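Local coordinates for uncharacterized protein LPG1670 (PDB 5T2X) that is of unknown function but folds as an all-helical single chain that belongs to the DUF5630 family of uncharacterised proteins, at residues A[64-67]-A[68-72]; A[76-79]-A[80-83]; A[87-90]-A[91-95]; A[97-100]-A[101-105]; A[215-218]-A[219-223]. All coordinates share one frame; numbering follows the deposited sequence.

Contact 1 (A[64-67]-A[68-72]); sequences EQAD and IWRTH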
loop_
_atom_site.group_PDB
_atom_site.type_symbol
_atom_site.label_atom_id
_atom_site.label_comp_id
_atom_site.label_asym_id
_atom_site.label_seq_id
_atom_site.Cartn_x
_atom_site.Cartn_y
_atom_site.Cartn_z
ATOM N N GLU A 64 -6.368 -3.898 -22.537
ATOM C CA GLU A 64 -6.888 -5.211 -22.897
ATOM C C GLU A 64 -6.078 -6.359 -22.305
ATOM O O GLU A 64 -6.484 -7.516 -22.456
ATOM C CB GLU A 64 -6.958 -5.355 -24.421
ATOM C CG GLU A 64 -5.644 -5.112 -25.149
ATOM C CD GLU A 64 -5.385 -3.643 -25.428
ATOM O OE1 GLU A 64 -6.213 -2.800 -25.023
ATOM O OE2 GLU A 64 -4.353 -3.331 -26.057
ATOM N N GLN A 65 -4.961 -6.077 -21.636
ATOM C CA GLN A 65 -4.164 -7.103 -20.978
ATOM C C GLN A 65 -4.384 -7.141 -19.471
ATOM O O GLN A 65 -3.711 -7.908 -18.775
ATOM C CB GLN A 65 -2.680 -6.903 -21.290
ATOM C CG GLN A 65 -2.219 -7.615 -22.552
ATOM C CD GLN A 65 -2.905 -7.098 -23.801
ATOM O OE1 GLN A 65 -3.794 -7.750 -24.350
ATOM N NE2 GLN A 65 -2.492 -5.922 -24.258
ATOM N N ALA A 66 -5.317 -6.338 -18.957
ATOM C CA ALA A 66 -5.604 -6.323 -17.528
ATOM C C ALA A 66 -6.203 -7.637 -17.041
ATOM O O ALA A 66 -6.070 -7.963 -15.855
ATOM C CB ALA A 66 -6.546 -5.162 -17.198
ATOM N N ASP A 67 -6.865 -8.394 -17.919
ATOM C CA ASP A 67 -7.413 -9.684 -17.513
ATOM C C ASP A 67 -6.322 -10.693 -17.185
ATOM O O ASP A 67 -6.580 -11.647 -16.441
ATOM C CB ASP A 67 -8.320 -10.241 -18.608
ATOM C CG ASP A 67 -7.571 -10.514 -19.893
ATOM O OD1 ASP A 67 -7.348 -9.557 -20.660
ATOM O OD2 ASP A 67 -7.206 -11.685 -20.133
ATOM N N ILE A 68 -5.119 -10.511 -17.734
ATOM C CA ILE A 68 -3.998 -11.369 -17.367
ATOM C C ILE A 68 -3.714 -11.253 -15.877
ATOM O O ILE A 68 -3.482 -12.256 -15.191
ATOM C CB ILE A 68 -2.757 -11.013 -18.206
ATOM C CG1 ILE A 68 -3.035 -11.213 -19.697
ATOM C CG2 ILE A 68 -1.555 -11.836 -17.759
ATOM C CD1 ILE A 68 -1.863 -10.859 -20.589
ATOM N N TRP A 69 -3.752 -10.028 -15.348
ATOM C CA TRP A 69 -3.467 -9.809 -13.936
ATOM C C TRP A 69 -4.650 -10.187 -13.054
ATOM O O TRP A 69 -4.457 -10.689 -11.941
ATOM C CB TRP A 69 -3.068 -8.351 -13.708
ATOM C CG TRP A 69 -1.902 -7.920 -14.549
ATOM C CD1 TRP A 69 -1.940 -7.129 -15.661
ATOM C CD2 TRP A 69 -0.527 -8.270 -14.353
ATOM N NE1 TRP A 69 -0.672 -6.959 -16.164
ATOM C CE2 TRP A 69 0.213 -7.651 -15.381
ATOM C CE3 TRP A 69 0.152 -9.045 -13.408
ATOM C CZ2 TRP A 69 1.596 -7.782 -15.488
ATOM C CZ3 TRP A 69 1.524 -9.174 -13.517
ATOM C CH2 TRP A 69 2.231 -8.547 -14.549
ATOM N N ARG A 70 -5.880 -9.953 -13.527
ATOM C CA ARG A 70 -7.052 -10.288 -12.724
ATOM C C ARG A 70 -7.156 -11.785 -12.483
ATOM O O ARG A 70 -7.615 -12.210 -11.416
ATOM C CB ARG A 70 -8.325 -9.774 -13.396
ATOM C CG ARG A 70 -8.463 -8.269 -13.365
ATOM C CD ARG A 70 -9.885 -7.830 -13.661
ATOM N NE ARG A 70 -10.000 -6.378 -13.597
ATOM C CZ ARG A 70 -9.755 -5.568 -14.622
ATOM N NH1 ARG A 70 -9.389 -6.074 -15.791
ATOM N NH2 ARG A 70 -9.877 -4.256 -14.479
ATOM N N THR A 71 -6.741 -12.597 -13.457
ATOM C CA THR A 71 -6.701 -14.040 -13.248
ATOM C C THR A 71 -5.774 -14.398 -12.094
ATOM O O THR A 71 -6.121 -15.221 -11.239
ATOM C CB THR A 71 -6.263 -14.745 -14.532
ATOM O OG1 THR A 71 -7.221 -14.490 -15.568
ATOM C CG2 THR A 71 -6.150 -16.246 -14.309
ATOM N N HIS A 72 -4.594 -13.774 -12.044
ATOM C CA HIS A 72 -3.683 -14.012 -10.930
ATOM C C HIS A 72 -4.224 -13.417 -9.636
ATOM O O HIS A 72 -4.047 -13.998 -8.559
ATOM C CB HIS A 72 -2.302 -13.442 -11.248
ATOM C CG HIS A 72 -1.578 -14.184 -12.326
ATOM N ND1 HIS A 72 -1.089 -15.460 -12.150
ATOM C CD2 HIS A 72 -1.255 -13.829 -13.592
ATOM C CE1 HIS A 72 -0.499 -15.861 -13.263
ATOM N NE2 HIS A 72 -0.586 -14.889 -14.153
#

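Contact 2 (A[76-79]-A[80-83]); sequences FNEE and HFSF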
loop_
_atom_site.group_PDB
_atom_site.type_symbol
_atom_site.label_atom_id
_atom_site.label_comp_id
_atom_site.label_asym_id
_atom_site.label_seq_id
_atom_site.Cartn_x
_atom_site.Cartn_y
_atom_site.Cartn_z
ATOM N N PHE A 76 -5.342 -15.399 -5.748
ATOM C CA PHE A 76 -5.011 -15.080 -4.364
ATOM C C PHE A 76 -6.230 -15.127 -3.452
ATOM O O PHE A 76 -6.069 -15.228 -2.231
ATOM C CB PHE A 76 -4.364 -13.695 -4.271
ATOM C CG PHE A 76 -2.950 -13.648 -4.772
ATOM C CD1 PHE A 76 -1.951 -14.366 -4.136
ATOM C CD2 PHE A 76 -2.615 -12.867 -5.866
ATOM C CE1 PHE A 76 -0.647 -14.320 -4.591
ATOM C CE2 PHE A 76 -1.312 -12.816 -6.325
ATOM C CZ PHE A 76 -0.327 -13.543 -5.687
ATOM N N ASN A 77 -7.434 -15.056 -4.012
ATOM C CA ASN A 77 -8.637 -15.014 -3.195
ATOM C C ASN A 77 -8.865 -16.345 -2.492
ATOM O O ASN A 77 -8.677 -17.418 -3.074
ATOM C CB ASN A 77 -9.849 -14.658 -4.055
ATOM C CG ASN A 77 -9.750 -13.270 -4.653
ATOM O OD1 ASN A 77 -9.048 -12.404 -4.126
ATOM N ND2 ASN A 77 -10.456 -13.047 -5.755
ATOM N N GLU A 78 -9.277 -16.265 -1.233
ATOM C CA GLU A 78 -9.527 -17.419 -0.389
ATOM C C GLU A 78 -11.038 -17.639 -0.259
ATOM O O GLU A 78 -11.828 -17.092 -1.037
ATOM C CB GLU A 78 -8.831 -17.208 0.958
ATOM C CG GLU A 78 -7.317 -17.077 0.847
ATOM C CD GLU A 78 -6.701 -16.363 2.034
ATOM O OE1 GLU A 78 -7.445 -15.685 2.773
ATOM O OE2 GLU A 78 -5.473 -16.475 2.227
ATOM N N GLU A 79 -11.449 -18.436 0.729
ATOM C CA GLU A 79 -12.863 -18.762 0.876
ATOM C C GLU A 79 -13.641 -17.589 1.458
ATOM O O GLU A 79 -14.674 -17.185 0.914
ATOM C CB GLU A 79 -13.026 -20.009 1.747
ATOM C CG GLU A 79 -14.398 -20.661 1.650
ATOM C CD GLU A 79 -14.533 -21.870 2.556
ATOM O OE1 GLU A 79 -14.142 -21.776 3.737
ATOM O OE2 GLU A 79 -15.024 -22.919 2.086
ATOM N N HIS A 80 -13.157 -17.025 2.565
ATOM C CA HIS A 80 -13.835 -15.930 3.248
ATOM C C HIS A 80 -13.076 -14.611 3.118
ATOM O O HIS A 80 -13.187 -13.740 3.984
ATOM C CB HIS A 80 -14.063 -16.277 4.718
ATOM C CG HIS A 80 -15.107 -17.327 4.934
ATOM N ND1 HIS A 80 -14.823 -18.675 4.911
ATOM C CD2 HIS A 80 -16.439 -17.228 5.166
ATOM C CE1 HIS A 80 -15.932 -19.361 5.127
ATOM N NE2 HIS A 80 -16.926 -18.507 5.284
ATOM N N PHE A 81 -12.306 -14.454 2.044
ATOM C CA PHE A 81 -11.655 -13.186 1.747
ATOM C C PHE A 81 -11.294 -13.144 0.271
ATOM O O PHE A 81 -10.784 -14.125 -0.279
ATOM C CB PHE A 81 -10.396 -12.971 2.596
ATOM C CG PHE A 81 -9.542 -11.830 2.119
ATOM C CD1 PHE A 81 -10.011 -10.527 2.176
ATOM C CD2 PHE A 81 -8.276 -12.059 1.607
ATOM C CE1 PHE A 81 -9.233 -9.475 1.733
ATOM C CE2 PHE A 81 -7.492 -11.011 1.164
ATOM C CZ PHE A 81 -7.971 -9.717 1.228
ATOM N N SER A 82 -11.559 -12.003 -0.359
ATOM C CA SER A 82 -11.219 -11.784 -1.758
ATOM C C SER A 82 -10.692 -10.368 -1.920
ATOM O O SER A 82 -11.278 -9.421 -1.388
ATOM C CB SER A 82 -12.432 -12.009 -2.668
ATOM O OG SER A 82 -12.892 -13.348 -2.586
ATOM N N PHE A 83 -9.584 -10.230 -2.643
ATOM C CA PHE A 83 -9.029 -8.912 -2.910
ATOM C C PHE A 83 -9.956 -8.117 -3.823
ATOM O O PHE A 83 -10.646 -8.671 -4.682
ATOM C CB PHE A 83 -7.644 -9.026 -3.548
ATOM C CG PHE A 83 -6.581 -9.527 -2.612
ATOM C CD1 PHE A 83 -6.242 -10.869 -2.581
ATOM C CD2 PHE A 83 -5.922 -8.654 -1.764
ATOM C CE1 PHE A 83 -5.262 -11.332 -1.721
ATOM C CE2 PHE A 83 -4.943 -9.110 -0.900
ATOM C CZ PHE A 83 -4.613 -10.450 -0.880
HETATM O O HOH W 1 -10.875 -10.276 -6.983
#

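Contact 3 (A[87-90]-A[91-95]); sequences PPLT and VSQLV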
loop_
_atom_site.group_PDB
_atom_site.type_symbol
_atom_site.label_atom_id
_atom_site.label_comp_id
_atom_site.label_asym_id
_atom_site.label_seq_id
_atom_site.Cartn_x
_atom_site.Cartn_y
_atom_site.Cartn_z
ATOM N N PRO A 87 -8.821 2.410 -7.649
ATOM C CA PRO A 87 -7.781 3.343 -8.100
ATOM C C PRO A 87 -7.162 4.069 -6.918
ATOM O O PRO A 87 -7.699 4.020 -5.802
ATOM C CB PRO A 87 -8.554 4.305 -9.017
ATOM C CG PRO A 87 -9.948 4.241 -8.534
ATOM C CD PRO A 87 -10.165 2.829 -8.075
ATOM N N PRO A 88 -6.032 4.773 -7.118
ATOM C CA PRO A 88 -5.310 5.023 -8.375
ATOM C C PRO A 88 -4.404 3.882 -8.849
ATOM O O PRO A 88 -3.830 3.988 -9.933
ATOM C CB PRO A 88 -4.472 6.259 -8.042
ATOM C CG PRO A 88 -4.198 6.127 -6.590
ATOM C CD PRO A 88 -5.429 5.503 -5.989
ATOM N N LEU A 89 -4.279 2.814 -8.066
ATOM C CA LEU A 89 -3.399 1.715 -8.437
ATOM C C LEU A 89 -4.034 0.849 -9.519
ATOM O O LEU A 89 -5.246 0.618 -9.522
ATOM C CB LEU A 89 -3.062 0.856 -7.218
ATOM C CG LEU A 89 -2.128 1.479 -6.179
ATOM C CD1 LEU A 89 -1.717 0.443 -5.142
ATOM C CD2 LEU A 89 -0.904 2.086 -6.848
ATOM N N THR A 90 -3.203 0.372 -10.442
ATOM C CA THR A 90 -3.664 -0.530 -11.485
ATOM C C THR A 90 -3.669 -1.969 -10.974
ATOM O O THR A 90 -3.141 -2.280 -9.902
ATOM C CB THR A 90 -2.786 -0.411 -12.731
ATOM O OG1 THR A 90 -1.478 -0.923 -12.448
ATOM C CG2 THR A 90 -2.669 1.044 -13.160
ATOM N N VAL A 91 -4.278 -2.859 -11.761
ATOM C CA VAL A 91 -4.404 -4.248 -11.331
ATOM C C VAL A 91 -3.045 -4.942 -11.316
ATOM O O VAL A 91 -2.816 -5.850 -10.508
ATOM C CB VAL A 91 -5.423 -4.991 -12.218
ATOM C CG1 VAL A 91 -4.934 -5.072 -13.657
ATOM C CG2 VAL A 91 -5.714 -6.380 -11.659
ATOM N N SER A 92 -2.119 -4.529 -12.187
ATOM C CA SER A 92 -0.792 -5.136 -12.175
ATOM C C SER A 92 -0.001 -4.693 -10.952
ATOM O O SER A 92 0.705 -5.500 -10.335
ATOM C CB SER A 92 -0.032 -4.790 -13.456
ATOM O OG SER A 92 0.397 -3.440 -13.449
ATOM N N GLN A 93 -0.109 -3.413 -10.587
ATOM C CA GLN A 93 0.514 -2.940 -9.355
ATOM C C GLN A 93 -0.047 -3.672 -8.145
ATOM O O GLN A 93 0.689 -3.981 -7.199
ATOM C CB GLN A 93 0.311 -1.434 -9.212
ATOM C CG GLN A 93 1.032 -0.615 -10.265
ATOM C CD GLN A 93 0.746 0.865 -10.141
ATOM O OE1 GLN A 93 -0.406 1.278 -10.008
ATOM N NE2 GLN A 93 1.797 1.675 -10.176
ATOM N N LEU A 94 -1.349 -3.966 -8.159
ATOM C CA LEU A 94 -1.949 -4.699 -7.051
ATOM C C LEU A 94 -1.419 -6.125 -6.980
ATOM O O LEU A 94 -1.078 -6.612 -5.896
ATOM C CB LEU A 94 -3.471 -4.694 -7.189
ATOM C CG LEU A 94 -4.257 -5.459 -6.124
ATOM C CD1 LEU A 94 -3.988 -4.889 -4.740
ATOM C CD2 LEU A 94 -5.744 -5.434 -6.439
ATOM N N VAL A 95 -1.329 -6.804 -8.126
ATOM C CA VAL A 95 -0.892 -8.197 -8.138
ATOM C C VAL A 95 0.596 -8.297 -7.821
ATOM O O VAL A 95 1.018 -9.131 -7.009
ATOM C CB VAL A 95 -1.228 -8.852 -9.489
ATOM C CG1 VAL A 95 -0.597 -10.230 -9.582
ATOM C CG2 VAL A 95 -2.734 -8.946 -9.667
#

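Contact 4 (A[97-100]-A[101-105]); sequences GIYF and YGQAA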
loop_
_atom_site.group_PDB
_atom_site.type_symbol
_atom_site.label_atom_id
_atom_site.label_comp_id
_atom_site.label_asym_id
_atom_site.label_seq_id
_atom_site.Cartn_x
_atom_site.Cartn_y
_atom_site.Cartn_z
ATOM N N GLY A 97 2.388 -6.135 -6.186
ATOM C CA GLY A 97 2.581 -5.756 -4.796
ATOM C C GLY A 97 2.245 -6.879 -3.834
ATOM O O GLY A 97 2.953 -7.096 -2.847
ATOM N N ILE A 98 1.164 -7.610 -4.110
ATOM C CA ILE A 98 0.803 -8.748 -3.271
ATOM C C ILE A 98 1.836 -9.859 -3.405
ATOM O O ILE A 98 2.235 -10.479 -2.411
ATOM C CB ILE A 98 -0.610 -9.244 -3.625
ATOM C CG1 ILE A 98 -1.657 -8.202 -3.235
ATOM C CG2 ILE A 98 -0.901 -10.578 -2.952
ATOM C CD1 ILE A 98 -3.030 -8.482 -3.811
ATOM N N TYR A 99 2.292 -10.123 -4.632
ATOM C CA TYR A 99 3.257 -11.195 -4.851
ATOM C C TYR A 99 4.576 -10.902 -4.145
ATOM O O TYR A 99 5.104 -11.749 -3.414
ATOM C CB TYR A 99 3.485 -11.403 -6.349
ATOM C CG TYR A 99 4.668 -12.292 -6.656
ATOM C CD1 TYR A 99 4.551 -13.676 -6.617
ATOM C CD2 TYR A 99 5.907 -11.747 -6.977
ATOM C CE1 TYR A 99 5.634 -14.493 -6.890
ATOM C CE2 TYR A 99 6.993 -12.554 -7.252
ATOM C CZ TYR A 99 6.852 -13.926 -7.207
ATOM O OH TYR A 99 7.933 -14.730 -7.481
ATOM N N PHE A 100 5.127 -9.706 -4.360
ATOM C CA PHE A 100 6.400 -9.357 -3.737
ATOM C C PHE A 100 6.294 -9.339 -2.219
ATOM O O PHE A 100 7.257 -9.688 -1.527
ATOM C CB PHE A 100 6.888 -8.005 -4.258
ATOM C CG PHE A 100 7.421 -8.050 -5.662
ATOM C CD1 PHE A 100 8.210 -9.108 -6.084
ATOM C CD2 PHE A 100 7.130 -7.038 -6.563
ATOM C CE1 PHE A 100 8.703 -9.152 -7.376
ATOM C CE2 PHE A 100 7.618 -7.077 -7.857
ATOM C CZ PHE A 100 8.406 -8.135 -8.264
ATOM N N TYR A 101 5.139 -8.944 -1.682
ATOM C CA TYR A 101 4.963 -8.990 -0.234
ATOM C C TYR A 101 4.903 -10.429 0.263
ATOM O O TYR A 101 5.421 -10.740 1.340
ATOM C CB TYR A 101 3.706 -8.225 0.177
ATOM C CG TYR A 101 3.540 -8.132 1.676
ATOM C CD1 TYR A 101 4.262 -7.204 2.416
ATOM C CD2 TYR A 101 2.670 -8.977 2.354
ATOM C CE1 TYR A 101 4.121 -7.116 3.789
ATOM C CE2 TYR A 101 2.522 -8.896 3.728
ATOM C CZ TYR A 101 3.248 -7.964 4.439
ATOM O OH TYR A 101 3.104 -7.881 5.804
ATOM N N GLY A 102 4.276 -11.319 -0.509
ATOM C CA GLY A 102 4.284 -12.726 -0.146
ATOM C C GLY A 102 5.680 -13.317 -0.157
ATOM O O GLY A 102 6.027 -14.134 0.699
ATOM N N GLN A 103 6.504 -12.910 -1.129
ATOM C CA GLN A 103 7.892 -13.358 -1.155
ATOM C C GLN A 103 8.667 -12.827 0.042
ATOM O O GLN A 103 9.566 -13.508 0.552
ATOM C CB GLN A 103 8.563 -12.926 -2.459
ATOM C CG GLN A 103 7.994 -13.591 -3.704
ATOM C CD GLN A 103 8.121 -15.104 -3.664
ATOM O OE1 GLN A 103 7.126 -15.818 -3.538
ATOM N NE2 GLN A 103 9.348 -15.597 -3.771
ATOM N N ALA A 104 8.339 -11.617 0.501
ATOM C CA ALA A 104 8.980 -11.088 1.699
ATOM C C ALA A 104 8.603 -11.905 2.927
ATOM O O ALA A 104 9.451 -12.170 3.787
ATOM C CB ALA A 104 8.604 -9.619 1.893
ATOM N N ALA A 105 7.338 -12.321 3.020
ATOM C CA ALA A 105 6.905 -13.114 4.164
ATOM C C ALA A 105 7.612 -14.462 4.199
ATOM O O ALA A 105 7.957 -14.962 5.276
ATOM C CB ALA A 105 5.388 -13.297 4.127
#

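Contact 5 (A[215-218]-A[219-223]); sequences SAIN and NAYFG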
loop_
_atom_site.group_PDB
_atom_site.type_symbol
_atom_site.label_atom_id
_atom_site.label_comp_id
_atom_site.label_asym_id
_atom_site.label_seq_id
_atom_site.Cartn_x
_atom_site.Cartn_y
_atom_site.Cartn_z
ATOM N N SER A 215 -13.203 -0.650 -0.385
ATOM C CA SER A 215 -12.384 -1.730 -0.925
ATOM C C SER A 215 -10.991 -1.724 -0.306
ATOM O O SER A 215 -10.407 -2.789 -0.069
ATOM C CB SER A 215 -12.301 -1.611 -2.447
ATOM O OG SER A 215 -13.581 -1.769 -3.039
ATOM N N ALA A 216 -10.446 -0.536 -0.034
ATOM C CA ALA A 216 -9.140 -0.456 0.612
ATOM C C ALA A 216 -9.190 -1.024 2.024
ATOM O O ALA A 216 -8.255 -1.704 2.460
ATOM C CB ALA A 216 -8.649 0.991 0.629
ATOM N N ILE A 217 -10.278 -0.755 2.751
ATOM C CA ILE A 217 -10.437 -1.325 4.087
ATOM C C ILE A 217 -10.541 -2.841 4.006
ATOM O O ILE A 217 -10.041 -3.563 4.879
ATOM C CB ILE A 217 -11.662 -0.706 4.788
ATOM C CG1 ILE A 217 -11.475 0.803 4.955
ATOM C CG2 ILE A 217 -11.897 -1.364 6.141
ATOM C CD1 ILE A 217 -12.685 1.510 5.525
ATOM N N ASN A 218 -11.184 -3.349 2.951
ATOM C CA ASN A 218 -11.271 -4.792 2.757
ATOM C C ASN A 218 -9.888 -5.406 2.567
ATOM O O ASN A 218 -9.535 -6.389 3.229
ATOM C CB ASN A 218 -12.172 -5.099 1.559
ATOM C CG ASN A 218 -12.164 -6.565 1.184
ATOM O OD1 ASN A 218 -12.907 -7.367 1.748
ATOM N ND2 ASN A 218 -11.321 -6.925 0.222
ATOM N N ASN A 219 -9.083 -4.828 1.671
ATOM C CA ASN A 219 -7.767 -5.392 1.383
ATOM C C ASN A 219 -6.813 -5.226 2.558
ATOM O O ASN A 219 -6.082 -6.160 2.906
ATOM C CB ASN A 219 -7.176 -4.740 0.132
ATOM C CG ASN A 219 -7.959 -5.066 -1.122
ATOM O OD1 ASN A 219 -9.067 -5.594 -1.057
ATOM N ND2 ASN A 219 -7.383 -4.746 -2.275
ATOM N N ALA A 220 -6.805 -4.045 3.183
ATOM C CA ALA A 220 -5.786 -3.741 4.183
ATOM C C ALA A 220 -5.916 -4.632 5.410
ATOM O O ALA A 220 -4.907 -5.052 5.989
ATOM C CB ALA A 220 -5.867 -2.270 4.582
ATOM N N TYR A 221 -7.144 -4.931 5.826
ATOM C CA TYR A 221 -7.381 -5.713 7.030
ATOM C C TYR A 221 -7.927 -7.101 6.725
ATOM O O TYR A 221 -8.426 -7.774 7.633
ATOM C CB TYR A 221 -8.322 -4.951 7.967
ATOM C CG TYR A 221 -7.921 -3.503 8.129
ATOM C CD1 TYR A 221 -6.675 -3.162 8.642
ATOM C CD2 TYR A 221 -8.778 -2.477 7.756
ATOM C CE1 TYR A 221 -6.297 -1.840 8.784
ATOM C CE2 TYR A 221 -8.409 -1.150 7.896
ATOM C CZ TYR A 221 -7.167 -0.838 8.410
ATOM O OH TYR A 221 -6.793 0.479 8.550
ATOM N N PHE A 222 -7.837 -7.541 5.467
ATOM C CA PHE A 222 -8.219 -8.895 5.062
ATOM C C PHE A 222 -9.674 -9.197 5.414
ATOM O O PHE A 222 -10.005 -10.281 5.899
ATOM C CB PHE A 222 -7.279 -9.936 5.673
ATOM C CG PHE A 222 -5.822 -9.650 5.429
ATOM C CD1 PHE A 222 -5.238 -9.951 4.209
ATOM C CD2 PHE A 222 -5.041 -9.076 6.419
ATOM C CE1 PHE A 222 -3.900 -9.686 3.981
ATOM C CE2 PHE A 222 -3.702 -8.810 6.198
ATOM C CZ PHE A 222 -3.130 -9.115 4.978
ATOM N N GLY A 223 -10.552 -8.225 5.167
ATOM C CA GLY A 223 -11.971 -8.396 5.389
ATOM C C GLY A 223 -12.415 -8.403 6.834
ATOM O O GLY A 223 -13.615 -8.550 7.092
#

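Contact 1 (A[64-67]-A[68-72])
The start of helix 66-76 is where Gln65 packs on Ile68 and Ala66 packs on Arg70. The chain passes from a 3-10 segment at Glu64 and Gln65 into the helix. The carbonyl of Gln65 accepts from Ile68 N, with Gln65 O and Ile68 N 3.1 Å apart. One residue on, Ala66 O takes Arg70 N at 3.1 Å. It also takes a weak second bond from Trp69 N. Thr71 N then reaches Asp67 O at 3.1 Å.

Gln65 and Ile68 lie side by side, with Gln65 CG and Ile68 CD1 3.8 Å apart. The Gln65 amide bends away, and its NE2 is held by Phe59 O. The Arg70 chain is extended from CG to NE, then turns at its last torsion (chi4 87°). This sets Arg70 NH1 3.3 Å from Ala66 CB, while NE forms a salt bridge with Glu85. On Asp67, OD1 makes a salt bridge with Lys35 of helix 31-40. Ala66 CA sits at the edge of the Trp69 ring, whose NE1 bonds Cys60 O. The mix of an i+3 bond at Gln65 and i+4 bonds at Ala66 and Asp67 is that of a 3-10 turn passing into the first turn of an alpha helix.

Contact 2 (A[76-79]-A[80-83])
The Phe83 ring has Asn77 OD1 at its edge, near the plane and 3.6 Å from Phe83 CD1. Phe81 CE2 lies over the centre of one face of the same ring. The Phe81 ring has Glu78 OE1 at its edge, 3.9 Å from Phe81 CD2, and Phe83 N off toward the rim of one face. Phe76 CB touches Phe83 CE1 at 3.6 Å, coming in obliquely. The carboxylate of Glu79 runs beside the His80 ring, with OE1 at the ring edge and the two planes 83° apart.

Two hydrogen bonds tie the two arms of the loop. Glu78 N gives to Phe81 O at 2.8 Å. Asn77 OD1 takes Phe83 N at 2.7 Å, with the donor well above the amide plane. The Asn77 amide also gives ND2 to a water at 3.1 Å, and that water donates to Phe83 O. Asn77 therefore grips both ends of the Phe83 backbone, and Asn77 CG lies against Ser82 CB. Phe76 and Phe83 both pack on Ile98 of helix 91-111. The chain reverses in a beta turn over Glu78-Phe81, with Glu79 and His80 at its corners, in the loop after helix 66-76.

Contact 3 (A[87-90]-A[91-95])
This is a helix cap at the start of helix 91-111, in which Thr90 as N-cap meets Gln93. The Gln93 chain is extended beyond CG (chi2 177°) and reaches back along the helix start, its amide at the N-H of Thr90. There Gln93 OE1 accepts the backbone Thr90 N at 3.0 Å. The bond is nearly straight, with an N-H...O angle of 169°, and it uses a lone pair in the plane of the amide.

Thr90 puts OG1 between its N and carbonyl carbon (chi1 68°), facing the first turn. Thr90 OG1 lies 3.3 Å from Gln93 CG. It is also 3.3 Å from Ser92 OG, at best a weak bond whose proton could go to Gln93 OE1 instead. Ser92 OG has its stronger partner in Glu61. The regular helix bonding opens with Leu94 N to Thr90 O at 3.0 Å.

Leu89 crosses Gln93 at about a right angle, and its CD2 sits 3.3 Å from Gln93 OE1. The oxygen takes the N-H from one direction, and the Leu89 methyl lies against it at about a right angle to that bond. Leu89 also packs on His130, His168 and Tyr167. Ahead of it the Pro87-Pro88 peptide is cis. Val91 packs on Trp69 and Arg70 of helix 66-76. A side chain three residues past the N-cap bonding back to the N-cap N-H is the hallmark of one half of a capping box.

Contact 4 (A[97-100]-A[101-105])
Gln103 N donates to Tyr99 O at 2.9 Å, and Gly102 N donates to Ile98 O, also at 2.9 Å. With Tyr101 N to Gly97 O and Ala104 N to Phe100 O, they form the regular i to i+4 ladder of an alpha helix. This is the middle of helix 91-111. Gly97 O also accepts from Ser126 OG of helix 117-128.

One turn apart, the side chains of Tyr99 and Gln103 meet. Tyr99 carries CG opposite its N (chi1 168°), which sends the ring outward, leaning toward the next turn, with one face turned to Gln103. Gln103 chi1 (-66°) brings CG over that face in a CH-pi contact; the bend at chi2 then folds the amide along the ring. Gln103 CG is 4.0 Å from the centroid of the Tyr99 ring and lies toward the rim. The amide plane is almost parallel to the ring, 9° apart, with Gln103 CD 3.9 Å from Tyr99 CZ. The hydroxyl points on to Thr44 OG1, its hydrogen-bond partner in helix 43-52. Phe100 packs on both helix 43-52 and helix 117-128. On another side of the helix, the Tyr101 ring meets that of Tyr133. Tyr101 CB lies 3.3 Å from Gly97 O, and Phe100 CE1 sits at the edge of the Tyr99 ring, in its plane.

Contact 5 (A[215-218]-A[219-223])
Backbone bonds first join Ser215 to Asn219 and Ala216 to Ala220. Asn219 N gives to Ser215 O at 3.0 Å and Ala220 N to Ala216 O at 2.8 Å. The next step, Tyr221 N to Ile217 O, is weak at 3.3 Å. Helix 211-220 then ends in a Schellman motif. Phe222 is its C-prime residue, with positive phi (58°). Gly223 N turns back to Asn218 O at 2.9 Å, on a lone pair in the carbonyl plane. Phe222 N makes the companion bond to Asn219 O, a weak one.

Among side-chain polar contacts, CG of Asn218 stands opposite its N (chi1 172°), which places the amide where Asn218 ND2 can donate to Asn219 OD1 at 2.9 Å. The bond lies close to both amide planes, although the amides are turned 64° to each other. Asn218 ND2 also gives to Ser82 O, and Asn219 ND2 bonds Glu84 O, so this pair of amides meets the loop before helix 91-111. Ser215 OG bonds the Glu84 carboxylate, at OE1.

Apolar packing lies on another side of the helix. Ile217 CG2 is at the edge of the Tyr221 ring, in its plane, 3.7 Å from Tyr221 CD2. Ala220 CB sits 4.0 Å over the centre of one face of the same ring. Ile217, Ala220 and Tyr221 all touch Pro171 of helix 169-185.

In the fold
All five contacts lie on or touch helix 91-111. Contact 3 caps it and contact 4 lies further along, their centres about 14 Å apart. Contact 1 packs beside the cap, with Trp69 CE2 3.5 Å from Ser92 CB. Contact 2 follows contact 1 in the chain and touches contact 4, with Phe83 CE2 3.5 Å from Ile98 CD1. Contact 5 comes from much later in the sequence and meets the helix at Leu94, whose CD1 is 4.2 Å from Asn219 ND2. The centres of contacts 2 and 5 are about 11 Å apart, and Phe81 packs on Asn218 and Phe222. Contacts 1 and 5 do not touch, their centres being about 21 Å apart. No active site has been assigned to this protein, so the contacts are described as packing of the helical fold.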